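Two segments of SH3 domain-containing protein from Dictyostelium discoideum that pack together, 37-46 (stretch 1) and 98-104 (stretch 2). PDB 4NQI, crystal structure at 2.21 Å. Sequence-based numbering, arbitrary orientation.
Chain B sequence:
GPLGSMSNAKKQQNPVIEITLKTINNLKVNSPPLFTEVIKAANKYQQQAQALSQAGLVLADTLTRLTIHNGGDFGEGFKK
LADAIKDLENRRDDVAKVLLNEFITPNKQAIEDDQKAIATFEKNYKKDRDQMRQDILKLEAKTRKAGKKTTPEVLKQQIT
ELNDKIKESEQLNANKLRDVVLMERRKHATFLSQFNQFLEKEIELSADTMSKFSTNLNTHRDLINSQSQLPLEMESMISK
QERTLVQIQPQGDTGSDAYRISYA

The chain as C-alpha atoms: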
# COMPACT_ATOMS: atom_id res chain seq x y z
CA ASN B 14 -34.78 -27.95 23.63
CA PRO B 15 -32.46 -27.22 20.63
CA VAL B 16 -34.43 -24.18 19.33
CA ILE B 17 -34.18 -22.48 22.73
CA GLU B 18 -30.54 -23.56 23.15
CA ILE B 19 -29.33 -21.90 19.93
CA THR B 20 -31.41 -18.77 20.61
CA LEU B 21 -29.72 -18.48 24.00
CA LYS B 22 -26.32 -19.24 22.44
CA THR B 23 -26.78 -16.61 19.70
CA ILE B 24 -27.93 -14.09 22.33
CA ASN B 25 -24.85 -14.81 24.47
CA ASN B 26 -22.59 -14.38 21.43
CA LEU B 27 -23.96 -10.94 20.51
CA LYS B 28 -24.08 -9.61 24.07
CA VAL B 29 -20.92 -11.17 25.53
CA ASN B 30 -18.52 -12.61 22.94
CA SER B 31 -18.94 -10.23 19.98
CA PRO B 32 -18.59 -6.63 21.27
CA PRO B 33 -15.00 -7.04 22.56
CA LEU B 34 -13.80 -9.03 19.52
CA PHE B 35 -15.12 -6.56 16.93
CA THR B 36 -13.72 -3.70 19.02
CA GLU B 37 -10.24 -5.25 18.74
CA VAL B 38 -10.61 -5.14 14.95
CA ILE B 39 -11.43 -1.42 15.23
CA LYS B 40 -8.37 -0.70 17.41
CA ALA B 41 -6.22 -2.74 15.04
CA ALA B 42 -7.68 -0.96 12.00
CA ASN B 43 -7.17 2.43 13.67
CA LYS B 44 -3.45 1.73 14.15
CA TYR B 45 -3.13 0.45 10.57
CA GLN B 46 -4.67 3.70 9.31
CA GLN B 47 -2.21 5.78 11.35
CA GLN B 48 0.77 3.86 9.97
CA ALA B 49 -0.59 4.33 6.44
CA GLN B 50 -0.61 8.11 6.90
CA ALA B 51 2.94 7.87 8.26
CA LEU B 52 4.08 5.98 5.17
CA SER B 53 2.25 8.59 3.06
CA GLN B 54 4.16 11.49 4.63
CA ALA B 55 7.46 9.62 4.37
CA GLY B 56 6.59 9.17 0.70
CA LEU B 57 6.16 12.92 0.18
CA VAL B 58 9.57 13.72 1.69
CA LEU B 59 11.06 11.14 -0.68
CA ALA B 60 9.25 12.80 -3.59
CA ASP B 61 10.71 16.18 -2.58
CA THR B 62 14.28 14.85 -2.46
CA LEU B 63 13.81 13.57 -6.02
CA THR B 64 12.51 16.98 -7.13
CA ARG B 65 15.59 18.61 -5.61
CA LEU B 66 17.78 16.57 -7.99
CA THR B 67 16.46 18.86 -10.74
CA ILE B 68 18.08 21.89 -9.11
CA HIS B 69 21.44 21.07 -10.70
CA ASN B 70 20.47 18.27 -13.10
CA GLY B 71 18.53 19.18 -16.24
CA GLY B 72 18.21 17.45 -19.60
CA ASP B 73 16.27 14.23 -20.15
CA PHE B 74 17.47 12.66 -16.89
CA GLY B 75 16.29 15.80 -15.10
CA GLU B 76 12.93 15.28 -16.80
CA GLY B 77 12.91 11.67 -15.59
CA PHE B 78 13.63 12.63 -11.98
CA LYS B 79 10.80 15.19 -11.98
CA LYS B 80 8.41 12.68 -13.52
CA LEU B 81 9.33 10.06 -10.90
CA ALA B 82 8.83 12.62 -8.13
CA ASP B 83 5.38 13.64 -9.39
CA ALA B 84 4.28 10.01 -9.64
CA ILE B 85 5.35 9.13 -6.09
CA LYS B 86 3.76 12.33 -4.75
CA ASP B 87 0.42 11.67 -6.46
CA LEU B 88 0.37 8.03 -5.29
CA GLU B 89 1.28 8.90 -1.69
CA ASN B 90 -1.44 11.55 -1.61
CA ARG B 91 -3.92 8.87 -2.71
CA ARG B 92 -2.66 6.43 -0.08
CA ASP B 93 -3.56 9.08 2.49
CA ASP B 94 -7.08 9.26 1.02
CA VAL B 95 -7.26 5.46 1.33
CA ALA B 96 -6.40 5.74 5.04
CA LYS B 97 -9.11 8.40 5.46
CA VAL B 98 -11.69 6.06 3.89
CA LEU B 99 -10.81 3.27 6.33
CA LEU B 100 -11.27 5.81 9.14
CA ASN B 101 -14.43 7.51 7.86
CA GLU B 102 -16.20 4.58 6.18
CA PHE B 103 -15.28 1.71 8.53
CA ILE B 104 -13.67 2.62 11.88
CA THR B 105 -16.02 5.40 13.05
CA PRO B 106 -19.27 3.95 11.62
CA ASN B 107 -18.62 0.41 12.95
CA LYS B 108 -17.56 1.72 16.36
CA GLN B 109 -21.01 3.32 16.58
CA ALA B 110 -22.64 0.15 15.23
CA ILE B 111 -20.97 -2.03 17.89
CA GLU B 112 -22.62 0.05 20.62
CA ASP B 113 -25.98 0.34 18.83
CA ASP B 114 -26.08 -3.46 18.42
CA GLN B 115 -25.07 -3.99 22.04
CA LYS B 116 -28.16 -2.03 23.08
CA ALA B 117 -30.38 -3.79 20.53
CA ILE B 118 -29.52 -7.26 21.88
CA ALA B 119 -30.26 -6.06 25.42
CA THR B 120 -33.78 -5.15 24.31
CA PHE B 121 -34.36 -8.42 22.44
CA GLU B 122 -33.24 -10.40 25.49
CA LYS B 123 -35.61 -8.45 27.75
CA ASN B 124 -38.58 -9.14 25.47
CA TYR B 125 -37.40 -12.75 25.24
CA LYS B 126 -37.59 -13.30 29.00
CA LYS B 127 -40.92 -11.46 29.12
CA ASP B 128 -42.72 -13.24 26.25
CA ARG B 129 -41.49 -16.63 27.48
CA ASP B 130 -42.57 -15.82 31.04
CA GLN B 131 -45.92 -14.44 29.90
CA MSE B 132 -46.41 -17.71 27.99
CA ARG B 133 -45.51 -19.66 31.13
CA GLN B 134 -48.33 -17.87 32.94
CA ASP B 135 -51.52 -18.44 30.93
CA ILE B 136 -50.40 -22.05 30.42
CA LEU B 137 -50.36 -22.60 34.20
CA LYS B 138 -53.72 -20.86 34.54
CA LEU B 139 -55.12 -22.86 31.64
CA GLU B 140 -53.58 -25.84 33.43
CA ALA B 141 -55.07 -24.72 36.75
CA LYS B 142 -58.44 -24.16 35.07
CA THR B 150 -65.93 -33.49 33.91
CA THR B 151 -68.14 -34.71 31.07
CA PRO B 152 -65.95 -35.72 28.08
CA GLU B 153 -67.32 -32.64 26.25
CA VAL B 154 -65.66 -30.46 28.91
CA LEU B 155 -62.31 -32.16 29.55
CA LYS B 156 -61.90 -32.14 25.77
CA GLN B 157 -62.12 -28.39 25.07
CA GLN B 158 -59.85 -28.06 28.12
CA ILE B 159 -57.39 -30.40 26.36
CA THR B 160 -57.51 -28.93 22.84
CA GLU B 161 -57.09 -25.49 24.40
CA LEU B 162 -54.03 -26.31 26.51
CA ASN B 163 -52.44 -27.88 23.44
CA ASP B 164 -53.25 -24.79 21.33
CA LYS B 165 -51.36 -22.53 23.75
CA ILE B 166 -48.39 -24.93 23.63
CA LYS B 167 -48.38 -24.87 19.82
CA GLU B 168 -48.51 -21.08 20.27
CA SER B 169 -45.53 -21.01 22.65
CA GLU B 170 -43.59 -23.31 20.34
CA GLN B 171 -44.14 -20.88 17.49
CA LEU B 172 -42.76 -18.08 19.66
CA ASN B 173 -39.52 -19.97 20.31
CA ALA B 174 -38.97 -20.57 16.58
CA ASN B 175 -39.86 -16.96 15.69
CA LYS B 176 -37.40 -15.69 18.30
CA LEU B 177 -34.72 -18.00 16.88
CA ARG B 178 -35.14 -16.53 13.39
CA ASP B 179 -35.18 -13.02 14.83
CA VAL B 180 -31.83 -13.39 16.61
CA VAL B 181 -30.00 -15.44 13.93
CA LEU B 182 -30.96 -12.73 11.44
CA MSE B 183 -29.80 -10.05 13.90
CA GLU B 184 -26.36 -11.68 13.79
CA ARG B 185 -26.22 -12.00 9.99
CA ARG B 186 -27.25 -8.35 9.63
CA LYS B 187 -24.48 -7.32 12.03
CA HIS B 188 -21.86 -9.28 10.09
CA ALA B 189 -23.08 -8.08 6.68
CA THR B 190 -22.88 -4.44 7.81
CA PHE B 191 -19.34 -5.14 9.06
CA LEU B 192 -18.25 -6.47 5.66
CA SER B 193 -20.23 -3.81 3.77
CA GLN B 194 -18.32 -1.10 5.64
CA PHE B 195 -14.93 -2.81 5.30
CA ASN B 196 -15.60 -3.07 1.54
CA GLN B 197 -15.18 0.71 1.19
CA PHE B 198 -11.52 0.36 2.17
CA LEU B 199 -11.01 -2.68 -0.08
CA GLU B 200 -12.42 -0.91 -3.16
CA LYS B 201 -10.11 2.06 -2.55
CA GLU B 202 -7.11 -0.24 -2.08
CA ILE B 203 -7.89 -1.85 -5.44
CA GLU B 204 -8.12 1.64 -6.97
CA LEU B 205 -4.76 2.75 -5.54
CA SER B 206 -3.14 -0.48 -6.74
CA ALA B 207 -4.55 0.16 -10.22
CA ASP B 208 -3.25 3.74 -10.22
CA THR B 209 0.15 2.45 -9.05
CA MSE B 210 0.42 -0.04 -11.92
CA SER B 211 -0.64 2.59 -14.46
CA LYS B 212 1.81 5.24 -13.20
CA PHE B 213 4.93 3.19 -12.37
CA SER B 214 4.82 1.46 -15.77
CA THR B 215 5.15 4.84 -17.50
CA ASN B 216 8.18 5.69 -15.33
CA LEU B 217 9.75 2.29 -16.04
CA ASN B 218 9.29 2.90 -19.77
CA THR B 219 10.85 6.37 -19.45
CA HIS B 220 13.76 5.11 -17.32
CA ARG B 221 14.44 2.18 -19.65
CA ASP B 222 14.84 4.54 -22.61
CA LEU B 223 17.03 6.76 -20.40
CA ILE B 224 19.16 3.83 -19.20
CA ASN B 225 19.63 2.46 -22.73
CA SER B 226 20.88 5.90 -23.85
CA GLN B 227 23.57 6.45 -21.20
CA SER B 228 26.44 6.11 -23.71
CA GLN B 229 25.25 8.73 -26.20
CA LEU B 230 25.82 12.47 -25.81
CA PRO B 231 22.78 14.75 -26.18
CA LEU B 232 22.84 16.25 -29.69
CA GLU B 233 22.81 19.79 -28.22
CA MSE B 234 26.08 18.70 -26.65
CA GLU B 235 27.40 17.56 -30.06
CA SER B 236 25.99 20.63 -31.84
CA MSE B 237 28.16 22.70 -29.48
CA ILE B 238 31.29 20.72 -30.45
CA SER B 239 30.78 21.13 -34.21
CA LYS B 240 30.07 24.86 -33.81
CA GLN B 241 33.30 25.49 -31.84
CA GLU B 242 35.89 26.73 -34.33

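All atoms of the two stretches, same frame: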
# COMPACT_ATOMS: atom_id res chain seq x y z
N GLU B 37 -11.66 -5.02 18.98
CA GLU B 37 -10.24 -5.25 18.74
C GLU B 37 -9.89 -4.98 17.28
O GLU B 37 -8.84 -4.42 16.98
CB GLU B 37 -9.86 -6.68 19.12
CG GLU B 37 -9.87 -6.95 20.62
CD GLU B 37 -8.88 -6.09 21.38
OE1 GLU B 37 -7.67 -6.14 21.07
OE2 GLU B 37 -9.32 -5.36 22.29
N VAL B 38 -10.78 -5.40 16.38
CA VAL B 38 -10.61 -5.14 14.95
C VAL B 38 -10.56 -3.64 14.66
O VAL B 38 -9.77 -3.18 13.83
CB VAL B 38 -11.75 -5.79 14.13
CG1 VAL B 38 -11.64 -5.43 12.66
CG2 VAL B 38 -11.74 -7.31 14.30
N ILE B 39 -11.40 -2.88 15.36
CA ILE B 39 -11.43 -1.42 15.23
C ILE B 39 -10.10 -0.80 15.68
O ILE B 39 -9.50 -0.01 14.94
CB ILE B 39 -12.58 -0.80 16.06
CG1 ILE B 39 -13.94 -1.36 15.62
CG2 ILE B 39 -12.56 0.72 15.95
CD1 ILE B 39 -14.45 -0.79 14.30
N LYS B 40 -9.65 -1.16 16.88
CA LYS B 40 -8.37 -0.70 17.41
C LYS B 40 -7.23 -1.04 16.45
O LYS B 40 -6.38 -0.20 16.16
CB LYS B 40 -8.07 -1.35 18.76
CG LYS B 40 -8.98 -0.92 19.90
CD LYS B 40 -8.64 -1.71 21.17
N ALA B 41 -7.23 -2.28 15.98
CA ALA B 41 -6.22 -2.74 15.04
C ALA B 41 -6.28 -1.95 13.73
O ALA B 41 -5.25 -1.55 13.18
CB ALA B 41 -6.39 -4.22 14.77
N ALA B 42 -7.49 -1.72 13.23
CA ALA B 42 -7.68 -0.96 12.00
C ALA B 42 -7.27 0.50 12.17
O ALA B 42 -6.74 1.12 11.25
CB ALA B 42 -9.12 -1.05 11.52
N ASN B 43 -7.52 1.05 13.36
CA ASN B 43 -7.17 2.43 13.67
C ASN B 43 -5.66 2.66 13.63
O ASN B 43 -5.18 3.69 13.13
CB ASN B 43 -7.74 2.84 15.03
CG ASN B 43 -7.62 4.33 15.30
OD1 ASN B 43 -7.51 5.13 14.38
ND2 ASN B 43 -7.64 4.70 16.58
N LYS B 44 -4.91 1.70 14.16
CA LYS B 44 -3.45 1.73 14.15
C LYS B 44 -2.91 1.59 12.73
O LYS B 44 -1.96 2.28 12.34
CB LYS B 44 -2.92 0.58 15.01
CG LYS B 44 -1.44 0.31 14.86
N TYR B 45 -3.51 0.68 11.96
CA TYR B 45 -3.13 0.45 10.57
C TYR B 45 -3.29 1.74 9.77
O TYR B 45 -2.41 2.10 8.98
CB TYR B 45 -4.00 -0.66 9.96
CG TYR B 45 -3.64 -1.04 8.54
CD1 TYR B 45 -2.62 -1.94 8.28
CD2 TYR B 45 -4.33 -0.50 7.46
CE1 TYR B 45 -2.29 -2.30 6.99
CE2 TYR B 45 -4.01 -0.86 6.16
CZ TYR B 45 -2.99 -1.75 5.93
OH TYR B 45 -2.66 -2.11 4.64
N GLN B 46 -4.40 2.43 9.98
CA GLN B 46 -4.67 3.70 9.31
C GLN B 46 -3.61 4.74 9.63
O GLN B 46 -3.13 5.45 8.74
CB GLN B 46 -6.07 4.20 9.69
CG GLN B 46 -6.39 5.61 9.22
CD GLN B 46 -6.18 6.66 10.31
OE1 GLN B 46 -5.69 7.75 10.04
NE2 GLN B 46 -6.56 6.32 11.53
N VAL B 98 -10.51 6.88 4.17
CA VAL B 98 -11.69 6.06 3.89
C VAL B 98 -11.88 4.97 4.94
O VAL B 98 -12.99 4.76 5.44
CB VAL B 98 -11.61 5.43 2.48
CG1 VAL B 98 -12.66 4.33 2.32
CG2 VAL B 98 -11.78 6.49 1.40
N LEU B 99 -10.79 4.29 5.28
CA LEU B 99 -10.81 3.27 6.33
C LEU B 99 -11.28 3.87 7.66
O LEU B 99 -11.99 3.22 8.42
CB LEU B 99 -9.42 2.65 6.50
CG LEU B 99 -9.29 1.55 7.56
CD1 LEU B 99 -10.16 0.35 7.20
CD2 LEU B 99 -7.84 1.12 7.75
N LEU B 100 -10.88 5.11 7.91
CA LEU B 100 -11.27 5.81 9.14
C LEU B 100 -12.72 6.28 9.10
O LEU B 100 -13.47 6.09 10.05
CB LEU B 100 -10.34 7.00 9.39
CG LEU B 100 -10.66 7.84 10.64
CD1 LEU B 100 -10.40 7.03 11.90
CD2 LEU B 100 -9.88 9.15 10.67
N ASN B 101 -13.11 6.90 7.99
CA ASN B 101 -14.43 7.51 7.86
C ASN B 101 -15.54 6.53 7.49
O ASN B 101 -16.69 6.71 7.91
CB ASN B 101 -14.39 8.65 6.83
CG ASN B 101 -13.47 9.78 7.23
OD1 ASN B 101 -13.34 10.10 8.42
ND2 ASN B 101 -12.83 10.41 6.25
N GLU B 102 -15.20 5.51 6.71
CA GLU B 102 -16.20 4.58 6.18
C GLU B 102 -16.29 3.26 6.95
O GLU B 102 -17.29 2.55 6.84
CB GLU B 102 -15.94 4.30 4.70
CG GLU B 102 -15.81 5.54 3.82
CD GLU B 102 -17.15 6.14 3.44
OE1 GLU B 102 -18.19 5.58 3.85
OE2 GLU B 102 -17.16 7.16 2.72
N PHE B 103 -15.25 2.93 7.72
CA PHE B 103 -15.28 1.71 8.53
C PHE B 103 -15.16 1.96 10.04
O PHE B 103 -16.08 1.67 10.80
CB PHE B 103 -14.20 0.72 8.10
CG PHE B 103 -14.07 -0.46 9.02
CD1 PHE B 103 -15.11 -1.37 9.15
CD2 PHE B 103 -12.92 -0.66 9.76
CE1 PHE B 103 -15.00 -2.46 10.00
CE2 PHE B 103 -12.80 -1.75 10.61
CZ PHE B 103 -13.85 -2.65 10.73
N ILE B 104 -14.00 2.48 10.46
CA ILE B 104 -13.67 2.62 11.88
C ILE B 104 -14.73 3.36 12.70
O ILE B 104 -15.28 2.79 13.65
CB ILE B 104 -12.29 3.30 12.06
CG1 ILE B 104 -11.17 2.35 11.61
CG2 ILE B 104 -12.07 3.72 13.51
CD1 ILE B 104 -9.84 3.03 11.40

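Two helical segments of one chain, 37-46 and 98-104, lie side by side and run nearly antiparallel, with 161° between their N-to-C directions and 9.7 Å between their axes at closest approach. Each is a piece of a longer helix. In the antiparallel register Ile39 stands opposite Ile104 (CA to CA 5.7 Å) and Gln46 opposite Leu99 (CA to CA 6.8 Å). The contact buries 440 Å², summed over both sides, and no hydrogen bond crosses it; it is held by the fit of mostly apolar surfaces.

The clearest bump is Ile104. Its side chain enters a hollow formed by Ile39, Ala42, Asn43 and Gln46, residues spread over two turns of the facing helix. Its CA-to-CB bond points sideways, but the end of the side chain comes nearer, with chi1 in m and chi2 in t. CD1 reaches the floor of the hollow, 3.6 Å from both Ala42 O and Asn43 CA, so the methyl lies against backbone as well as side chains. The walls are looser: Ile104 CG1 is 4.0 Å from Ala42 CB, and Ile104 CD1 is 4.3 Å from Gln46 CB. The other branch, Ile104 CG2, meets Ile39 CG2 at 3.9 Å. Ala42 points toward the partner helix, and its single methyl touches both Phe103 and Ile104.

Phe103 extends the apolar surface beside this knob. The edge of its ring, near the ring plane, meets Ala42 CB (3.9 Å from Phe103 CE2) and Val38 CG1 (4.0 Å from Phe103 CZ). Ile39 CD1 approaches the same Phe103 CZ obliquely at 4.1 Å and also lies 3.7 Å from Ile104 O, so the side chain of Ile39 touches both residues.

Toward the other end, Leu99 points at stretch 1 and sets its CD2 methyl among Ala42, Tyr45 and Gln46. Leu99 CD2 is 3.7 Å from Ala42 O, 3.9 Å from Tyr45 CD2 and 4.0 Å from Gln46 CB. The methyl meets the Tyr45 ring at its edge, near the ring plane, while the Tyr45 hydroxyl is hydrogen-bonded elsewhere in the structure. Leu100 lies against the two amide side chains: its CD1 is 3.9 Å from Gln46 NE2 and 4.3 Å from Asn43 OD1. These are van der Waals contacts, since a methyl group offers the amides no hydrogen-bonding partner.

The backbones differ in regularity. Stretch 1 keeps the ordinary i to i+4 pattern, from Ala41 N to Glu37 O (2.9 Å) through Gln46 N to Ala42 O (3.0 Å). Ala42 O is thus bonded within its own helix while Leu99 and Ile104 methyls pack against it. Stretch 2 widens into a pi-type turn at 99-104: Ile104 N bonds to Leu99 O at 3.0 Å, whereas the bond from Phe103 N to Leu99 O, at 3.3 Å, is weak. The wide turn therefore links, through its backbone, the two residues whose methyls touch Ala42 O.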